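Local coordinates for geranyltranstransferase (Thermotoga neapolitana, PDB 4WK5), which probably acts as a prenyltransferase of the farnesyl and geranylgeranyl diphosphate synthase family, joining isoprenoid diphosphates with the aid of magnesium ions, at residues E213-A218 against D282-L287; M177-Y182 against D262-E267; F219-D224 against Q255-L260; H205-K210 against E273-H278. One frame throughout, in Å; residues are numbered along the deposited sequence.

Interaction 1: E213-A218 against D282-L287; sequences EKFGVA and DFLRNL
F215 and L284 mark the nearest approach of two helical backbones whose CA atoms stay 9.5 Å apart here, a separation that large apolar side chains have to bridge. The helices are parts of the all-alpha isoprenoid synthase fold: E213-A218 belongs to the long helix 206-229, and D282-L287 to helix 278-289, the last one modelled. F215 holds CG anti to its own backbone N (chi1 176°), which carries the ring out across the interface to meet L284 coming from the opposite direction. The CD2-CE2 side of the ring and its CZ do the touching. Both leucine methyls lie against it, CD1 by the CD2 and CE2 atoms of F215 and CD2 by CE2 and CZ; the tightest approach is F215 CZ to L284 CD2 at 3.7 Å, oblique to the ring. L287 adds a looser contact near the ring plane, its CD1 standing 4.4 Å from F215 CZ. The buried ring has further aromatic company: F190 packs edge-to-face with it, and the ring of Y265 meets it with planes inclined at about 50°. Y265 also hydrogen-bonds through OH to the backbone O of L284, tying helix 248-274 to the same place. Facing solvent, R285 NH2 pairs with D282 OD1 at 3.1 Å by charge alone, the oxygen lying well out of the guanidinium plane.

Interaction 2: M177-Y182 against D262-E267; sequences MVEKMY and DKYYEE
E179 and Y264 reach toward each other from opposite directions and meet in one hydrogen bond, bridging two helical backbones whose nearest CA atoms, in these same residues, are 12.6 Å apart. In this all-alpha prenyltransferase fold the bond links helix 175-201 to helix 248-274, and each side chain spans part of the gap. E179 sets CG anti to the backbone N and then bends at chi2, 145°, which brings OE2 round to the phenol. Y264 turns CG beside its backbone N, and a chi2 of -2° puts its CA almost in the plane of the ring. The hydroxyl donates: Y264 OH to E179 OE2 measures 2.6 Å. The carboxylate receives it through the syn lone pair of OE2; the OE2 atom itself lies in the ring plane, at the edge of the phenol, while the carboxylate plane is inclined to the ring by 56°. K214 and V217 of helix 206-229 touch Y264, and L260 touches E179, so the polar pair is set among side chains of three helices. Replacing E179 by an alanine is likely to leave the buried phenol hydroxyl of Y264 without this acceptor and its ring less firmly fixed. The second carboxylate oxygen, E179 OE1, lies 4.1 Å from Y264 OH.

Interaction 3: F219-D224 against Q255-L260; sequences FQIYDD and QKAKQL
I221 sets two of its carbons against the backbone and side chain of A257. The branch methyl CG2 approaches most closely, 3.5 Å from the carbonyl oxygen of A257 and 4.1 Å from its CB, and I221 CD1 passes the same oxygen at 3.9 Å. Farther along, CD1 meets L260 CD2 at 4.2 Å, the isoleucine and leucine side chains crossing at about a right angle. With CG2 anti to the backbone N and CG1 anti to the carbonyl carbon (chi1 -66°), I221 turns both branches to the neighbouring helix. A small residue opposite allows the backbones to come near: the CA atoms of I221 and A257 are 6.9 Å apart. The short helical segments run roughly antiparallel, at 144°, with 9.4 Å between their axes. Helix 206-229 here carries the sequence D223-D224-L-K-D227, which matches the second aspartate-rich motif of trans-prenyltransferases; in relatives this binds magnesium and substrate diphosphate. The carboxylates of D223 and D227 lie close together, consistent with such a site. I221 also packs against Y182, L248 and A261, and a serine in its place would probably open a gap over A257 and leave L260 CD2 without its apolar partner. Farther out, D262 links the helices by accepting a hydrogen bond from Y222 OH at OD1, while its OD2 forms a salt bridge with K258 NZ of its own helix.

Interaction 4: H205-K210 against E273-H278; sequences HTFVKK and ESEGLH
F207 and E275 approach from opposite directions, the aromatic ring and the carboxylate turned 74° against each other. E275 OE2 is set obliquely at the ring's CD2-CE2 side; its modelled separation from F207 CE2, 2.9 Å, is so short that the exact placing of the two groups is doubtful. The other oxygen, OE1, lies against V208, 4.1 Å from its CG1. E275 gets there by running straight beyond CG (chi2 -179°), whereas F207 directs its ring across with CG anti to the backbone N. Within the all-alpha fold, F207 and V208 are in the first turn of helix 206-229, with H205 at the N-cap position. E275 directly follows S274 and precedes G276, which leaves helical geometry with a positive phi of 72° and completes a Schellman motif, with G276 N bonded to E273 O. L277, the N-cap of helix 278-289, follows at once as the centre of an inverse gamma turn, closed by a weak bond from H278 N to G276 O. V208 also packs on F198 and F207 on A271, while L277 rests on L272.

Helix 206-229 meets its neighbours along its length: interaction 4 at its first turn, interaction 1 further on, interaction 3 toward the aspartate-rich end, their centres stepping by about 12 Å each time. Interaction 2 lies about 8 Å, centre to centre, from interaction 3, and the two touch where Y265 CD1 packs on Y222 CE2 at 3.5 Å. It also reaches interaction 1, through the salt bridge of K214 NZ with E267 OE1 at 3.2 Å. The segment 219-224 of interaction 3 includes D223 and D224, which by family resemblance probably bind metal, whereas interaction 4 is about 22 Å from it between centres, at the other end of the same helix pair.

Interaction 1: E213-A218 against D282-L287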
loop_
_atom_site.group_PDB
_atom_site.type_symbol
_atom_site.label_atom_id
_atom_site.label_comp_id
_atom_site.label_asym_id
_atom_site.label_seq_id
_atom_site.Cartn_x
_atom_site.Cartn_y
_atom_site.Cartn_z
ATOM N N GLU A 213 3.202 18.557 11.481
ATOM C CA GLU A 213 1.942 18.864 10.824
ATOM C C GLU A 213 1.872 20.328 10.408
ATOM O O GLU A 213 1.502 20.631 9.270
ATOM C CB GLU A 213 0.753 18.522 11.713
ATOM C CG GLU A 213 -0.537 18.456 10.918
ATOM C CD GLU A 213 -1.765 18.598 11.779
ATOM O OE1 GLU A 213 -2.083 17.645 12.522
ATOM O OE2 GLU A 213 -2.420 19.659 11.697
ATOM N N LYS A 214 2.238 21.239 11.310
ATOM C CA LYS A 214 2.219 22.652 10.968
ATOM C C LYS A 214 3.243 22.974 9.884
ATOM O O LYS A 214 2.948 23.740 8.964
ATOM C CB LYS A 214 2.451 23.527 12.207
ATOM C CG LYS A 214 1.341 23.394 13.227
ATOM C CD LYS A 214 1.294 24.594 14.162
ATOM C CE LYS A 214 -0.149 24.939 14.513
ATOM N NZ LYS A 214 -0.255 26.199 15.296
ATOM N N PHE A 215 4.432 22.390 9.984
ATOM C CA PHE A 215 5.421 22.583 8.931
ATOM C C PHE A 215 4.850 22.147 7.582
ATOM O O PHE A 215 5.003 22.839 6.572
ATOM C CB PHE A 215 6.711 21.815 9.235
ATOM C CG PHE A 215 7.735 21.905 8.132
ATOM C CD1 PHE A 215 7.825 20.915 7.164
ATOM C CD2 PHE A 215 8.586 23.000 8.047
ATOM C CE1 PHE A 215 8.746 21.011 6.137
ATOM C CE2 PHE A 215 9.506 23.092 7.028
ATOM C CZ PHE A 215 9.582 22.097 6.071
ATOM N N GLY A 216 4.183 20.994 7.572
ATOM C CA GLY A 216 3.592 20.467 6.351
ATOM C C GLY A 216 2.534 21.376 5.742
ATOM O O GLY A 216 2.482 21.543 4.528
ATOM N N VAL A 217 1.663 21.949 6.570
ATOM C CA VAL A 217 0.667 22.866 6.034
ATOM C C VAL A 217 1.356 24.091 5.413
ATOM O O VAL A 217 1.001 24.521 4.313
ATOM C CB VAL A 217 -0.344 23.310 7.119
ATOM C CG1 VAL A 217 -1.239 24.420 6.587
ATOM C CG2 VAL A 217 -1.185 22.116 7.547
ATOM N N ALA A 218 2.355 24.632 6.109
ATOM C CA ALA A 218 3.112 25.778 5.600
ATOM C C ALA A 218 3.822 25.430 4.296
ATOM O O ALA A 218 3.842 26.223 3.350
ATOM C CB ALA A 218 4.123 26.260 6.647
ATOM N N ASP A 282 18.853 24.495 11.207
ATOM C CA ASP A 282 19.658 25.020 10.112
ATOM C C ASP A 282 19.110 24.561 8.758
ATOM O O ASP A 282 18.996 25.364 7.829
ATOM C CB ASP A 282 21.118 24.594 10.259
ATOM C CG ASP A 282 21.813 25.265 11.430
ATOM O OD1 ASP A 282 21.352 26.340 11.880
ATOM O OD2 ASP A 282 22.832 24.718 11.893
ATOM N N PHE A 283 18.765 23.276 8.662
ATOM C CA PHE A 283 18.198 22.697 7.439
ATOM C C PHE A 283 16.927 23.440 7.028
ATOM O O PHE A 283 16.797 23.902 5.885
ATOM C CB PHE A 283 17.922 21.199 7.653
ATOM C CG PHE A 283 17.229 20.517 6.496
ATOM C CD1 PHE A 283 17.731 20.609 5.206
ATOM C CD2 PHE A 283 16.090 19.771 6.711
ATOM C CE1 PHE A 283 17.094 19.969 4.153
ATOM C CE2 PHE A 283 15.451 19.128 5.662
ATOM C CZ PHE A 283 15.955 19.237 4.383
ATOM N N LEU A 284 16.002 23.597 7.964
ATOM C CA LEU A 284 14.724 24.211 7.621
ATOM C C LEU A 284 14.831 25.726 7.467
ATOM O O LEU A 284 14.045 26.337 6.738
ATOM C CB LEU A 284 13.664 23.849 8.660
ATOM C CG LEU A 284 13.341 22.352 8.698
ATOM C CD1 LEU A 284 12.184 22.077 9.621
ATOM C CD2 LEU A 284 13.058 21.806 7.296
ATOM N N ARG A 285 15.807 26.331 8.141
ATOM C CA ARG A 285 16.051 27.755 7.978
ATOM C C ARG A 285 16.547 28.052 6.566
ATOM O O ARG A 285 16.066 28.981 5.916
ATOM C CB ARG A 285 17.064 28.259 9.006
ATOM C CG ARG A 285 17.174 29.772 9.081
ATOM C CD ARG A 285 18.338 30.174 9.963
ATOM N NE ARG A 285 19.530 29.397 9.635
ATOM C CZ ARG A 285 20.688 29.483 10.280
ATOM N NH1 ARG A 285 20.822 30.323 11.297
ATOM N NH2 ARG A 285 21.713 28.731 9.904
ATOM N N ASN A 286 17.501 27.259 6.089
ATOM C CA ASN A 286 18.028 27.447 4.739
ATOM C C ASN A 286 17.021 27.033 3.675
ATOM O O ASN A 286 17.085 27.486 2.534
ATOM C CB ASN A 286 19.335 26.673 4.556
ATOM C CG ASN A 286 20.453 27.204 5.436
ATOM O OD1 ASN A 286 21.144 26.441 6.112
ATOM N ND2 ASN A 286 20.633 28.521 5.432
ATOM N N LEU A 287 16.081 26.180 4.065
ATOM C CA LEU A 287 15.041 25.718 3.157
ATOM C C LEU A 287 14.027 26.824 2.857
ATOM O O LEU A 287 13.499 26.894 1.747
ATOM C CB LEU A 287 14.342 24.485 3.746
ATOM C CG LEU A 287 13.402 23.612 2.908
ATOM C CD1 LEU A 287 13.259 22.268 3.590
ATOM C CD2 LEU A 287 12.024 24.235 2.728
#

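Interaction 2: M177-Y182 against D262-E267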
loop_
_atom_site.group_PDB
_atom_site.type_symbol
_atom_site.label_atom_id
_atom_site.label_comp_id
_atom_site.label_asym_id
_atom_site.label_seq_id
_atom_site.Cartn_x
_atom_site.Cartn_y
_atom_site.Cartn_z
ATOM N N MET A 177 -12.200 23.021 6.246
ATOM C CA MET A 177 -12.099 21.751 5.538
ATOM C C MET A 177 -10.860 21.756 4.643
ATOM O O MET A 177 -10.198 20.725 4.474
ATOM C CB MET A 177 -13.364 21.473 4.717
ATOM C CG MET A 177 -14.594 21.198 5.573
ATOM S SD MET A 177 -16.064 20.708 4.640
ATOM C CE MET A 177 -16.587 22.236 3.940
ATOM N N VAL A 178 -10.534 22.912 4.075
ATOM C CA VAL A 178 -9.343 22.961 3.225
ATOM C C VAL A 178 -8.083 22.789 4.078
ATOM O O VAL A 178 -7.174 22.042 3.703
ATOM C CB VAL A 178 -9.282 24.264 2.396
ATOM C CG1 VAL A 178 -7.984 24.335 1.611
ATOM C CG2 VAL A 178 -10.470 24.308 1.441
ATOM N N GLU A 179 -8.034 23.443 5.241
ATOM C CA GLU A 179 -6.860 23.278 6.108
ATOM C C GLU A 179 -6.728 21.823 6.597
ATOM O O GLU A 179 -5.618 21.302 6.725
ATOM C CB GLU A 179 -6.915 24.240 7.304
ATOM C CG GLU A 179 -5.742 24.031 8.260
ATOM C CD GLU A 179 -5.234 25.309 8.901
ATOM O OE1 GLU A 179 -5.932 26.347 8.815
ATOM O OE2 GLU A 179 -4.126 25.268 9.485
ATOM N N LYS A 180 -7.859 21.165 6.841
ATOM C CA LYS A 180 -7.855 19.764 7.253
ATOM C C LYS A 180 -7.249 18.892 6.147
ATOM O O LYS A 180 -6.469 17.964 6.401
ATOM C CB LYS A 180 -9.280 19.304 7.582
ATOM C CG LYS A 180 -9.394 17.879 8.103
ATOM C CD LYS A 180 -8.723 17.726 9.461
ATOM C CE LYS A 180 -9.169 16.440 10.154
ATOM N NZ LYS A 180 -8.553 16.274 11.503
ATOM N N MET A 181 -7.619 19.204 4.911
ATOM C CA MET A 181 -7.081 18.502 3.765
ATOM C C MET A 181 -5.558 18.678 3.667
ATOM O O MET A 181 -4.833 17.726 3.361
ATOM C CB MET A 181 -7.782 18.977 2.487
ATOM C CG MET A 181 -7.305 18.287 1.215
ATOM S SD MET A 181 -5.942 19.177 0.441
ATOM C CE MET A 181 -6.837 20.644 -0.112
ATOM N N TYR A 182 -5.067 19.889 3.926
ATOM C CA TYR A 182 -3.617 20.126 3.922
ATOM C C TYR A 182 -2.959 19.289 5.004
ATOM O O TYR A 182 -1.901 18.709 4.809
ATOM C CB TYR A 182 -3.288 21.605 4.153
ATOM C CG TYR A 182 -3.367 22.459 2.904
ATOM C CD1 TYR A 182 -4.397 22.294 1.986
ATOM C CD2 TYR A 182 -2.423 23.454 2.662
ATOM C CE1 TYR A 182 -4.466 23.073 0.844
ATOM C CE2 TYR A 182 -2.488 24.234 1.534
ATOM C CZ TYR A 182 -3.508 24.042 0.628
ATOM O OH TYR A 182 -3.575 24.824 -0.502
ATOM N N ASP A 262 3.851 31.687 7.015
ATOM C CA ASP A 262 4.975 32.290 7.708
ATOM C C ASP A 262 4.870 32.066 9.211
ATOM O O ASP A 262 5.871 31.796 9.874
ATOM C CB ASP A 262 5.056 33.791 7.414
ATOM C CG ASP A 262 5.549 34.096 6.007
ATOM O OD1 ASP A 262 6.137 33.206 5.357
ATOM O OD2 ASP A 262 5.370 35.250 5.559
ATOM N N LYS A 263 3.655 32.177 9.743
ATOM C CA LYS A 263 3.432 32.026 11.177
ATOM C C LYS A 263 3.788 30.622 11.638
ATOM O O LYS A 263 4.500 30.451 12.634
ATOM C CB LYS A 263 1.979 32.327 11.547
ATOM C CG LYS A 263 1.706 32.182 13.041
ATOM C CD LYS A 263 0.246 32.429 13.398
ATOM C CE LYS A 263 -0.631 31.249 13.003
ATOM N NZ LYS A 263 -2.076 31.498 13.281
ATOM N N TYR A 264 3.279 29.630 10.910
ATOM C CA TYR A 264 3.574 28.223 11.179
ATOM C C TYR A 264 5.070 27.934 11.060
ATOM O O TYR A 264 5.652 27.268 11.919
ATOM C CB TYR A 264 2.801 27.320 10.216
ATOM C CG TYR A 264 1.328 27.135 10.518
ATOM C CD1 TYR A 264 0.737 27.711 11.634
ATOM C CD2 TYR A 264 0.527 26.354 9.681
ATOM C CE1 TYR A 264 -0.612 27.529 11.903
ATOM C CE2 TYR A 264 -0.819 26.163 9.942
ATOM C CZ TYR A 264 -1.382 26.753 11.050
ATOM O OH TYR A 264 -2.724 26.568 11.304
ATOM N N TYR A 265 5.689 28.429 9.991
ATOM C CA TYR A 265 7.114 28.194 9.776
ATOM C C TYR A 265 7.933 28.755 10.929
ATOM O O TYR A 265 8.863 28.107 11.418
ATOM C CB TYR A 265 7.584 28.815 8.461
ATOM C CG TYR A 265 8.679 28.019 7.792
ATOM C CD1 TYR A 265 8.377 27.067 6.826
ATOM C CD2 TYR A 265 10.009 28.196 8.140
ATOM C CE1 TYR A 265 9.369 26.331 6.211
ATOM C CE2 TYR A 265 11.008 27.461 7.540
ATOM C CZ TYR A 265 10.684 26.526 6.574
ATOM O OH TYR A 265 11.676 25.790 5.965
ATOM N N GLU A 266 7.587 29.963 11.367
ATOM C CA GLU A 266 8.331 30.605 12.444
ATOM C C GLU A 266 8.136 29.854 13.755
ATOM O O GLU A 266 9.083 29.699 14.517
ATOM C CB GLU A 266 7.914 32.071 12.601
ATOM C CG GLU A 266 8.692 32.825 13.679
ATOM C CD GLU A 266 10.193 32.848 13.415
ATOM O OE1 GLU A 266 10.599 32.802 12.235
ATOM O OE2 GLU A 266 10.970 32.911 14.390
ATOM N N GLU A 267 6.916 29.385 14.013
ATOM C CA GLU A 267 6.653 28.581 15.210
ATOM C C GLU A 267 7.516 27.321 15.228
ATOM O O GLU A 267 8.078 26.958 16.263
ATOM C CB GLU A 267 5.168 28.207 15.293
ATOM C CG GLU A 267 4.259 29.387 15.623
ATOM C CD GLU A 267 2.779 29.039 15.579
ATOM O OE1 GLU A 267 2.442 27.901 15.189
ATOM O OE2 GLU A 267 1.956 29.909 15.936
#

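Interaction 3: F219-D224 against Q255-L260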
loop_
_atom_site.group_PDB
_atom_site.type_symbol
_atom_site.label_atom_id
_atom_site.label_comp_id
_atom_site.label_asym_id
_atom_site.label_seq_id
_atom_site.Cartn_x
_atom_site.Cartn_y
_atom_site.Cartn_z
ATOM N N PHE A 219 4.396 24.231 4.254
ATOM C CA PHE A 219 5.077 23.728 3.063
ATOM C C PHE A 219 4.130 23.702 1.860
ATOM O O PHE A 219 4.495 24.132 0.760
ATOM C CB PHE A 219 5.648 22.334 3.353
ATOM C CG PHE A 219 6.565 21.790 2.284
ATOM C CD1 PHE A 219 7.926 22.079 2.309
ATOM C CD2 PHE A 219 6.078 20.954 1.287
ATOM C CE1 PHE A 219 8.781 21.566 1.351
ATOM C CE2 PHE A 219 6.925 20.434 0.320
ATOM C CZ PHE A 219 8.281 20.741 0.350
ATOM N N GLN A 220 2.912 23.201 2.057
ATOM C CA GLN A 220 1.956 23.112 0.953
ATOM C C GLN A 220 1.502 24.505 0.500
ATOM O O GLN A 220 1.319 24.734 -0.696
ATOM C CB GLN A 220 0.739 22.247 1.332
ATOM C CG GLN A 220 -0.199 21.973 0.146
ATOM C CD GLN A 220 -1.271 20.921 0.419
ATOM O OE1 GLN A 220 -1.192 20.158 1.385
ATOM N NE2 GLN A 220 -2.289 20.885 -0.440
ATOM N N ILE A 221 1.339 25.435 1.442
ATOM C CA ILE A 221 0.952 26.809 1.087
ATOM C C ILE A 221 2.050 27.470 0.268
ATOM O O ILE A 221 1.774 28.123 -0.735
ATOM C CB ILE A 221 0.669 27.681 2.333
ATOM C CG1 ILE A 221 -0.561 27.159 3.078
ATOM C CG2 ILE A 221 0.479 29.160 1.937
ATOM C CD1 ILE A 221 -0.730 27.749 4.460
ATOM N N TYR A 222 3.296 27.294 0.694
ATOM C CA TYR A 222 4.415 27.854 -0.056
ATOM C C TYR A 222 4.444 27.278 -1.467
ATOM O O TYR A 222 4.729 27.995 -2.423
ATOM C CB TYR A 222 5.747 27.591 0.645
ATOM C CG TYR A 222 5.985 28.438 1.874
ATOM C CD1 TYR A 222 5.591 29.769 1.924
ATOM C CD2 TYR A 222 6.601 27.897 2.994
ATOM C CE1 TYR A 222 5.823 30.544 3.067
ATOM C CE2 TYR A 222 6.832 28.652 4.124
ATOM C CZ TYR A 222 6.438 29.966 4.164
ATOM O OH TYR A 222 6.673 30.700 5.303
ATOM N N ASP A 223 4.133 25.989 -1.601
ATOM C CA ASP A 223 4.038 25.375 -2.923
ATOM C C ASP A 223 2.919 26.010 -3.753
ATOM O O ASP A 223 3.089 26.264 -4.952
ATOM C CB ASP A 223 3.805 23.869 -2.809
ATOM C CG ASP A 223 3.624 23.208 -4.162
ATOM O OD1 ASP A 223 4.644 22.867 -4.795
ATOM O OD2 ASP A 223 2.463 23.035 -4.596
ATOM N N ASP A 224 1.777 26.260 -3.113
ATOM C CA ASP A 224 0.657 26.948 -3.758
ATOM C C ASP A 224 1.093 28.293 -4.319
ATOM O O ASP A 224 0.754 28.651 -5.450
ATOM C CB ASP A 224 -0.483 27.204 -2.778
ATOM C CG ASP A 224 -1.161 25.944 -2.307
ATOM O OD1 ASP A 224 -1.047 24.891 -2.974
ATOM O OD2 ASP A 224 -1.821 26.030 -1.252
ATOM N N GLN A 255 -2.292 37.216 0.607
ATOM C CA GLN A 255 -1.709 37.817 1.812
ATOM C C GLN A 255 -1.958 36.987 3.067
ATOM O O GLN A 255 -1.023 36.698 3.824
ATOM C CB GLN A 255 -2.244 39.237 2.026
ATOM C CG GLN A 255 -1.538 39.992 3.154
ATOM C CD GLN A 255 -2.087 41.393 3.368
ATOM O OE1 GLN A 255 -3.163 41.738 2.877
ATOM N NE2 GLN A 255 -1.343 42.208 4.108
ATOM N N LYS A 256 -3.211 36.608 3.294
ATOM C CA LYS A 256 -3.554 35.843 4.491
ATOM C C LYS A 256 -2.954 34.432 4.453
ATOM O O LYS A 256 -2.536 33.910 5.490
ATOM C CB LYS A 256 -5.071 35.769 4.666
ATOM C CG LYS A 256 -5.700 37.075 5.151
ATOM C CD LYS A 256 -7.213 36.942 5.284
ATOM C CE LYS A 256 -7.876 38.306 5.473
ATOM N NZ LYS A 256 -9.365 38.230 5.383
ATOM N N ALA A 257 -2.912 33.816 3.272
ATOM C CA ALA A 257 -2.320 32.478 3.141
ATOM C C ALA A 257 -0.822 32.506 3.459
ATOM O O ALA A 257 -0.313 31.653 4.191
ATOM C CB ALA A 257 -2.560 31.912 1.731
ATOM N N LYS A 258 -0.117 33.491 2.915
ATOM C CA LYS A 258 1.317 33.612 3.168
ATOM C C LYS A 258 1.573 33.907 4.648
ATOM O O LYS A 258 2.519 33.382 5.242
ATOM C CB LYS A 258 1.940 34.707 2.297
ATOM C CG LYS A 258 3.433 34.890 2.536
ATOM C CD LYS A 258 4.081 35.779 1.490
ATOM C CE LYS A 258 5.592 35.802 1.659
ATOM N NZ LYS A 258 6.008 36.468 2.929
ATOM N N GLN A 259 0.722 34.745 5.241
ATOM C CA GLN A 259 0.839 35.075 6.661
ATOM C C GLN A 259 0.708 33.834 7.527
ATOM O O GLN A 259 1.436 33.674 8.512
ATOM C CB GLN A 259 -0.220 36.095 7.077
ATOM C CG GLN A 259 0.236 37.540 7.032
ATOM C CD GLN A 259 -0.887 38.498 7.371
ATOM O OE1 GLN A 259 -1.868 38.116 8.014
ATOM N NE2 GLN A 259 -0.750 39.749 6.940
ATOM N N LEU A 260 -0.236 32.967 7.170
ATOM C CA LEU A 260 -0.439 31.718 7.900
ATOM C C LEU A 260 0.778 30.817 7.776
ATOM O O LEU A 260 1.248 30.255 8.773
ATOM C CB LEU A 260 -1.684 30.986 7.398
ATOM C CG LEU A 260 -2.065 29.732 8.189
ATOM C CD1 LEU A 260 -2.361 30.101 9.635
ATOM C CD2 LEU A 260 -3.251 29.029 7.552
#

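Interaction 4: H205-K210 against E273-H278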
loop_
_atom_site.group_PDB
_atom_site.type_symbol
_atom_site.label_atom_id
_atom_site.label_comp_id
_atom_site.label_asym_id
_atom_site.label_seq_id
_atom_site.Cartn_x
_atom_site.Cartn_y
_atom_site.Cartn_z
ATOM N N HIS A 205 6.905 11.734 21.494
ATOM C CA HIS A 205 6.824 12.400 20.192
ATOM C C HIS A 205 5.569 13.256 20.019
ATOM O O HIS A 205 5.291 13.745 18.922
ATOM C CB HIS A 205 6.915 11.361 19.059
ATOM C CG HIS A 205 5.678 10.532 18.880
ATOM N ND1 HIS A 205 4.495 11.045 18.390
ATOM C CD2 HIS A 205 5.446 9.219 19.118
ATOM C CE1 HIS A 205 3.589 10.086 18.337
ATOM N NE2 HIS A 205 4.140 8.967 18.774
ATOM N N THR A 206 4.820 13.446 21.103
ATOM C CA THR A 206 3.578 14.211 21.044
ATOM C C THR A 206 3.820 15.639 20.561
ATOM O O THR A 206 3.115 16.139 19.683
ATOM C CB THR A 206 2.881 14.263 22.417
ATOM O OG1 THR A 206 2.640 12.929 22.888
ATOM C CG2 THR A 206 1.558 15.009 22.314
ATOM N N PHE A 207 4.832 16.282 21.136
ATOM C CA PHE A 207 5.175 17.658 20.793
ATOM C C PHE A 207 5.565 17.799 19.319
ATOM O O PHE A 207 4.928 18.533 18.560
ATOM C CB PHE A 207 6.323 18.151 21.683
ATOM C CG PHE A 207 6.618 19.619 21.543
ATOM C CD1 PHE A 207 6.116 20.524 22.458
ATOM C CD2 PHE A 207 7.388 20.094 20.494
ATOM C CE1 PHE A 207 6.383 21.867 22.336
ATOM C CE2 PHE A 207 7.642 21.442 20.362
ATOM C CZ PHE A 207 7.145 22.328 21.287
ATOM N N VAL A 208 6.622 17.092 18.928
ATOM C CA VAL A 208 7.217 17.265 17.608
ATOM C C VAL A 208 6.307 16.831 16.458
ATOM O O VAL A 208 6.462 17.316 15.336
ATOM C CB VAL A 208 8.548 16.496 17.493
ATOM C CG1 VAL A 208 9.607 17.142 18.365
ATOM C CG2 VAL A 208 8.357 15.032 17.864
ATOM N N LYS A 209 5.375 15.917 16.723
ATOM C CA LYS A 209 4.426 15.493 15.693
ATOM C C LYS A 209 3.538 16.669 15.280
ATOM O O LYS A 209 3.231 16.861 14.091
ATOM C CB LYS A 209 3.576 14.322 16.189
ATOM C CG LYS A 209 2.621 13.766 15.151
ATOM C CD LYS A 209 1.799 12.616 15.716
ATOM C CE LYS A 209 0.794 12.105 14.696
ATOM N NZ LYS A 209 0.024 10.930 15.199
ATOM N N LYS A 210 3.145 17.460 16.276
ATOM C CA LYS A 210 2.399 18.693 16.061
ATOM C C LYS A 210 3.212 19.670 15.211
ATOM O O LYS A 210 2.676 20.355 14.342
ATOM C CB LYS A 210 2.036 19.320 17.406
ATOM C CG LYS A 210 0.722 20.085 17.420
ATOM C CD LYS A 210 0.425 20.598 18.825
ATOM C CE LYS A 210 -0.930 21.276 18.902
ATOM N NZ LYS A 210 -1.002 22.230 20.045
ATOM N N GLU A 273 14.861 25.446 17.506
ATOM C CA GLU A 273 15.986 26.149 18.119
ATOM C C GLU A 273 15.952 25.983 19.635
ATOM O O GLU A 273 16.967 25.652 20.247
ATOM C CB GLU A 273 15.973 27.625 17.738
ATOM C CG GLU A 273 17.241 28.360 18.147
ATOM C CD GLU A 273 17.417 29.673 17.415
ATOM O OE1 GLU A 273 18.575 30.035 17.113
ATOM O OE2 GLU A 273 16.398 30.342 17.143
ATOM N N SER A 274 14.778 26.181 20.227
ATOM C CA SER A 274 14.597 26.042 21.678
ATOM C C SER A 274 14.977 24.663 22.213
ATOM O O SER A 274 15.461 24.542 23.350
ATOM C CB SER A 274 13.146 26.332 22.066
ATOM O OG SER A 274 12.818 27.683 21.817
ATOM N N GLU A 275 14.734 23.630 21.408
ATOM C CA GLU A 275 14.977 22.249 21.833
ATOM C C GLU A 275 16.385 21.761 21.519
ATOM O O GLU A 275 16.716 20.611 21.800
ATOM C CB GLU A 275 13.971 21.308 21.182
ATOM C CG GLU A 275 12.580 21.430 21.727
ATOM C CD GLU A 275 11.631 20.466 21.070
ATOM O OE1 GLU A 275 12.031 19.314 20.801
ATOM O OE2 GLU A 275 10.485 20.870 20.814
ATOM N N GLY A 276 17.197 22.624 20.922
ATOM C CA GLY A 276 18.560 22.270 20.559
ATOM C C GLY A 276 18.629 21.298 19.387
ATOM O O GLY A 276 19.587 20.541 19.259
ATOM N N LEU A 277 17.617 21.335 18.529
ATOM C CA LEU A 277 17.591 20.505 17.314
ATOM C C LEU A 277 18.306 21.295 16.214
ATOM O O LEU A 277 17.688 21.742 15.241
ATOM C CB LEU A 277 16.146 20.132 16.924
ATOM C CG LEU A 277 15.465 18.971 17.671
ATOM C CD1 LEU A 277 15.699 18.982 19.144
ATOM C CD2 LEU A 277 13.969 18.971 17.400
ATOM N N HIS A 278 19.619 21.465 16.401
ATOM C CA HIS A 278 20.454 22.392 15.623
ATOM C C HIS A 278 20.483 22.146 14.129
ATOM O O HIS A 278 20.321 23.072 13.336
ATOM C CB HIS A 278 21.911 22.345 16.113
ATOM C CG HIS A 278 22.092 22.734 17.543
ATOM N ND1 HIS A 278 22.838 21.985 18.425
ATOM C CD2 HIS A 278 21.643 23.803 18.242
ATOM C CE1 HIS A 278 22.833 22.569 19.609
ATOM N NE2 HIS A 278 22.113 23.674 19.525
#